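PDB 1TQ5: protein yhhW from Escherichia coli, which catalyses the oxidative cleavage of the flavonol quercetin in vitro as a metal-dependent dioxygenase of the bicupin pirin family, although its physiological role is unknown. Local coordinates for residues 12-16 / 17-21; 105-108 / 109-112. All coordinates share one frame; numbering follows the deposited sequence.

Interaction 1 (12-16 / 17-21); sequences HANHG and WLDSW
A beta hairpin at the edge of a cupin sheet brings strand 12-14 and strand 18-21 together, with His-12 stacked on Trp-21 at one end. The axes of the two short strands run antiparallel, 4.8 Å apart at closest approach. Ala-13 and Ser-20 form the hydrogen-bonded pair: Ser-20 N gives an almost perfectly straight bond to Ala-13 O (2.9 Å), and Ala-13 N returns one to Ser-20 O. Ala-13 faces the same side as Ser-20, whose hydroxyl bonds to Asp-46 on strand 40-48. Toward the turn, His-15 N donates to Leu-18 O at 2.8 Å. Asn-14 builds an Asx turn: its OD1 accepts from Gly-16 N (2.9 Å), a short amide reaching exactly two residues on. Gly-16 follows at a positive phi of 84°, where a side chain would jam against the preceding carbonyl oxygen, which explains the glycine. Beyond it, Trp-17 NE1 lies 3.4 Å from His-15 CB, while the indole meets Phe-54 edge-to-face, tying the turn to the barrel. The face opposite Ala-13 and Ser-20 carries His-12, Asn-14, Asp-19 and Trp-21. With CG anti to its backbone N (chi1 178°), His-12 lays its imidazole over the indole of Trp-21 as an offset stack, centroids 3.9 Å apart and planes at 26°. Two flat aromatics suit this non-hydrogen-bonded pair, where neighbouring side chains lie close. Trp-21 NE1 also makes a weak bond to Asp-19 OD2, and His-12 ND1 sits over the centre of the indole, 3.1 Å from Trp-21 CE2.

Interaction 2 (105-108 / 109-112); sequences NPSS and TERL
Asn-105 ties back to Glu-110 across the turn that joins strand 99-104 to strand 112-119, the chain reversing direction through Ser-107, Ser-108 and Thr-109. The compact side is the base. Asn-105 ND2 donates to Glu-110 O at 2.6 Å, in the carbonyl plane and on a lone pair, and also makes a weak bond to Ile-48 O. Its CG lies anti to the backbone N (chi1 -179°), which carries the amide across to the returning chain. The other end of the amide is used too: OD1 accepts from Ser-107 N at 3.0 Å, forming an Asx turn, with the donor above the carbonyl plane. Buried Leu-112 lies alongside Asn-105, the two side chains running in opposing directions, its CB 3.7 Å from Asn-105 ND2, and its side chain also packs on Val-73 and Ile-48. An alanine in place of Asn-105 would probably leave Glu-110 O without this side-chain donor and Ser-107 N without its acceptor, freeing the turn to shift. Farther out, Ser-107 OG takes bonds from two successive amides, Thr-109 N at 3.2 Å and Glu-110 N at 2.6 Å; serine suits the spot because its short hydroxyl can reach both. Beyond this the turn is looser: Ser-108, Thr-109 and the extended Glu-110 side chain lie at the surface, and Arg-111 leaves the turn, its NE forming a salt bridge with Glu-70 OE2. A water 2.8 Å from Asn-105 OD1 also approaches Arg-111 O. The chemistry thus implies a turn shaped by polar side chains satisfying backbone groups, while Leu-112 supplies hydrocarbon packing at its base.

Interaction 1 precedes interaction 2 along the chain, the two in series; their centres are 16 Å apart and their nearest atoms about 7 Å, without touching. Both belong to the N-terminal cupin domain and lie on the same side of the chain's centre. Strand 40-48 stands between strands 18-22 and 112-119 in one antiparallel sheet, so the hairpin of 12-21 and the end of the 105-112 turn flank it. Ile-48 meets Leu-18 on one side and Leu-112 on the other. The 105-112 turn also joins this sheet to strand 99-104, which carries metal ligand His-101, so both contacts sit toward one side of the metal-bearing domain, with strand 40-48 linking them.

Interaction 1 (12-16 / 17-21)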
loop_
_atom_site.group_PDB
_atom_site.type_symbol
_atom_site.label_atom_id
_atom_site.label_comp_id
_atom_site.label_asym_id
_atom_site.label_seq_id
_atom_site.Cartn_x
_atom_site.Cartn_y
_atom_site.Cartn_z
ATOM N N HIS A 12 -8.951 -12.235 7.401
ATOM C CA HIS A 12 -8.722 -13.104 6.262
ATOM C C HIS A 12 -10.016 -13.652 5.676
ATOM O O HIS A 12 -10.890 -14.117 6.400
ATOM C CB HIS A 12 -7.801 -14.256 6.689
ATOM C CG HIS A 12 -7.533 -15.261 5.611
ATOM N ND1 HIS A 12 -6.887 -14.939 4.436
ATOM C CD2 HIS A 12 -7.822 -16.582 5.531
ATOM C CE1 HIS A 12 -6.790 -16.018 3.681
ATOM N NE2 HIS A 12 -7.351 -17.029 4.321
ATOM N N ALA A 13 -10.129 -13.580 4.357
ATOM C CA ALA A 13 -11.291 -14.091 3.650
ATOM C C ALA A 13 -10.781 -14.816 2.415
ATOM O O ALA A 13 -9.975 -14.271 1.661
ATOM C CB ALA A 13 -12.209 -12.952 3.250
ATOM N N ASN A 14 -11.235 -16.049 2.223
ATOM C CA ASN A 14 -10.824 -16.853 1.079
ATOM C C ASN A 14 -12.051 -17.305 0.294
ATOM O O ASN A 14 -12.855 -18.097 0.787
ATOM C CB ASN A 14 -10.030 -18.077 1.554
ATOM C CG ASN A 14 -9.418 -18.860 0.407
ATOM O OD1 ASN A 14 -9.669 -18.576 -0.762
ATOM N ND2 ASN A 14 -8.613 -19.858 0.739
ATOM N N HIS A 15 -12.193 -16.795 -0.928
ATOM C CA HIS A 15 -13.324 -17.144 -1.787
ATOM C C HIS A 15 -12.865 -18.015 -2.955
ATOM O O HIS A 15 -13.574 -18.163 -3.950
ATOM C CB HIS A 15 -13.979 -15.874 -2.337
ATOM C CG HIS A 15 -14.272 -14.842 -1.293
ATOM N ND1 HIS A 15 -15.084 -15.090 -0.206
ATOM C CD2 HIS A 15 -13.876 -13.552 -1.178
ATOM C CE1 HIS A 15 -15.176 -13.998 0.530
ATOM N NE2 HIS A 15 -14.453 -13.050 -0.037
ATOM N N GLY A 16 -11.675 -18.590 -2.836
ATOM C CA GLY A 16 -11.164 -19.422 -3.908
ATOM C C GLY A 16 -10.477 -18.599 -4.982
ATOM O O GLY A 16 -9.261 -18.684 -5.145
ATOM N N TRP A 17 -11.249 -17.794 -5.710
ATOM C CA TRP A 17 -10.695 -16.959 -6.772
ATOM C C TRP A 17 -9.866 -15.826 -6.170
ATOM O O TRP A 17 -8.926 -15.330 -6.787
ATOM C CB TRP A 17 -11.814 -16.367 -7.629
ATOM C CG TRP A 17 -12.729 -15.450 -6.877
ATOM C CD1 TRP A 17 -13.771 -15.810 -6.067
ATOM C CD2 TRP A 17 -12.675 -14.020 -6.849
ATOM N NE1 TRP A 17 -14.371 -14.689 -5.536
ATOM C CE2 TRP A 17 -13.715 -13.578 -5.999
ATOM C CE3 TRP A 17 -11.847 -13.067 -7.458
ATOM C CZ2 TRP A 17 -13.949 -12.222 -5.745
ATOM C CZ3 TRP A 17 -12.082 -11.718 -7.204
ATOM C CH2 TRP A 17 -13.125 -11.310 -6.354
ATOM N N LEU A 18 -10.239 -15.421 -4.963
ATOM C CA LEU A 18 -9.545 -14.363 -4.244
ATOM C C LEU A 18 -9.263 -14.806 -2.812
ATOM O O LEU A 18 -10.139 -15.352 -2.134
ATOM C CB LEU A 18 -10.399 -13.094 -4.205
ATOM C CG LEU A 18 -9.887 -11.989 -3.275
ATOM C CD1 LEU A 18 -8.630 -11.362 -3.860
ATOM C CD2 LEU A 18 -10.960 -10.939 -3.094
ATOM N N ASP A 19 -8.033 -14.576 -2.368
ATOM C CA ASP A 19 -7.600 -14.889 -1.010
ATOM C C ASP A 19 -7.048 -13.548 -0.514
ATOM O O ASP A 19 -6.025 -13.075 -1.007
ATOM C CB ASP A 19 -6.493 -15.942 -1.027
ATOM C CG ASP A 19 -6.073 -16.361 0.364
ATOM O OD1 ASP A 19 -6.880 -17.022 1.050
ATOM O OD2 ASP A 19 -4.941 -16.027 0.777
ATOM N N SER A 20 -7.718 -12.946 0.462
ATOM C CA SER A 20 -7.320 -11.630 0.942
ATOM C C SER A 20 -7.038 -11.486 2.442
ATOM O O SER A 20 -7.797 -11.966 3.283
ATOM C CB SER A 20 -8.410 -10.630 0.519
ATOM O OG SER A 20 -8.069 -9.289 0.829
ATOM N N TRP A 21 -5.929 -10.829 2.769
ATOM C CA TRP A 21 -5.579 -10.567 4.160
ATOM C C TRP A 21 -5.772 -9.067 4.366
ATOM O O TRP A 21 -5.206 -8.256 3.637
ATOM C CB TRP A 21 -4.134 -10.977 4.452
ATOM C CG TRP A 21 -3.941 -12.454 4.345
ATOM C CD1 TRP A 21 -3.791 -13.185 3.197
ATOM C CD2 TRP A 21 -3.973 -13.399 5.421
ATOM N NE1 TRP A 21 -3.729 -14.527 3.495
ATOM C CE2 TRP A 21 -3.837 -14.686 4.852
ATOM C CE3 TRP A 21 -4.105 -13.284 6.811
ATOM C CZ2 TRP A 21 -3.828 -15.851 5.627
ATOM C CZ3 TRP A 21 -4.097 -14.445 7.583
ATOM C CH2 TRP A 21 -3.959 -15.711 6.987
#

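Interaction 2 (105-108 / 109-112)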
loop_
_atom_site.group_PDB
_atom_site.type_symbol
_atom_site.label_atom_id
_atom_site.label_comp_id
_atom_site.label_asym_id
_atom_site.label_seq_id
_atom_site.Cartn_x
_atom_site.Cartn_y
_atom_site.Cartn_z
ATOM N N ASN A 105 -6.970 -10.762 -13.431
ATOM C CA ASN A 105 -5.721 -11.422 -13.757
ATOM C C ASN A 105 -5.854 -11.897 -15.198
ATOM O O ASN A 105 -6.613 -12.818 -15.482
ATOM C CB ASN A 105 -5.518 -12.615 -12.830
ATOM C CG ASN A 105 -4.224 -13.346 -13.097
ATOM O OD1 ASN A 105 -3.497 -13.031 -14.038
ATOM N ND2 ASN A 105 -3.930 -14.332 -12.268
ATOM N N PRO A 106 -5.132 -11.256 -16.132
ATOM C CA PRO A 106 -5.193 -11.634 -17.551
ATOM C C PRO A 106 -4.533 -12.975 -17.878
ATOM O O PRO A 106 -4.821 -13.589 -18.907
ATOM C CB PRO A 106 -4.502 -10.465 -18.245
ATOM C CG PRO A 106 -3.466 -10.055 -17.235
ATOM C CD PRO A 106 -4.263 -10.080 -15.941
ATOM N N SER A 107 -3.640 -13.426 -17.007
ATOM C CA SER A 107 -2.966 -14.693 -17.234
ATOM C C SER A 107 -3.985 -15.827 -17.200
ATOM O O SER A 107 -4.876 -15.849 -16.350
ATOM C CB SER A 107 -1.904 -14.923 -16.162
ATOM O OG SER A 107 -1.359 -16.222 -16.267
ATOM N N SER A 108 -3.858 -16.768 -18.128
ATOM C CA SER A 108 -4.776 -17.894 -18.174
ATOM C C SER A 108 -4.181 -19.068 -17.413
ATOM O O SER A 108 -4.797 -20.129 -17.326
ATOM C CB SER A 108 -5.046 -18.312 -19.624
ATOM O OG SER A 108 -3.878 -18.839 -20.237
ATOM N N THR A 109 -2.992 -18.875 -16.846
ATOM C CA THR A 109 -2.333 -19.954 -16.124
ATOM C C THR A 109 -1.477 -19.538 -14.927
ATOM O O THR A 109 -0.946 -20.394 -14.221
ATOM C CB THR A 109 -1.448 -20.762 -17.091
ATOM O OG1 THR A 109 -0.853 -21.864 -16.395
ATOM C CG2 THR A 109 -0.349 -19.873 -17.669
ATOM N N GLU A 110 -1.341 -18.237 -14.686
ATOM C CA GLU A 110 -0.513 -17.759 -13.577
ATOM C C GLU A 110 -1.300 -16.875 -12.606
ATOM O O GLU A 110 -2.123 -16.064 -13.029
ATOM C CB GLU A 110 0.679 -16.986 -14.140
ATOM C CG GLU A 110 1.808 -16.740 -13.157
ATOM C CD GLU A 110 2.948 -15.956 -13.779
ATOM O OE1 GLU A 110 3.459 -16.394 -14.834
ATOM O OE2 GLU A 110 3.332 -14.909 -13.213
ATOM N N ARG A 111 -1.042 -17.029 -11.308
ATOM C CA ARG A 111 -1.750 -16.246 -10.298
ATOM C C ARG A 111 -1.270 -14.801 -10.203
ATOM O O ARG A 111 -0.208 -14.437 -10.727
ATOM C CB ARG A 111 -1.618 -16.897 -8.918
ATOM C CG ARG A 111 -0.235 -16.797 -8.311
ATOM C CD ARG A 111 -0.221 -17.292 -6.864
ATOM N NE ARG A 111 1.101 -17.120 -6.275
ATOM C CZ ARG A 111 1.380 -17.251 -4.984
ATOM N NH1 ARG A 111 2.624 -17.078 -4.562
ATOM N NH2 ARG A 111 0.422 -17.550 -4.117
ATOM N N LEU A 112 -2.068 -13.982 -9.531
ATOM C CA LEU A 112 -1.747 -12.578 -9.337
ATOM C C LEU A 112 -1.665 -12.279 -7.844
ATOM O O LEU A 112 -2.538 -12.667 -7.075
ATOM C CB LEU A 112 -2.816 -11.697 -9.992
ATOM C CG LEU A 112 -2.875 -10.208 -9.625
ATOM C CD1 LEU A 112 -1.615 -9.486 -10.068
ATOM C CD2 LEU A 112 -4.104 -9.590 -10.289
HETATM O O HOH W 1 -0.833 -12.829 -13.351
#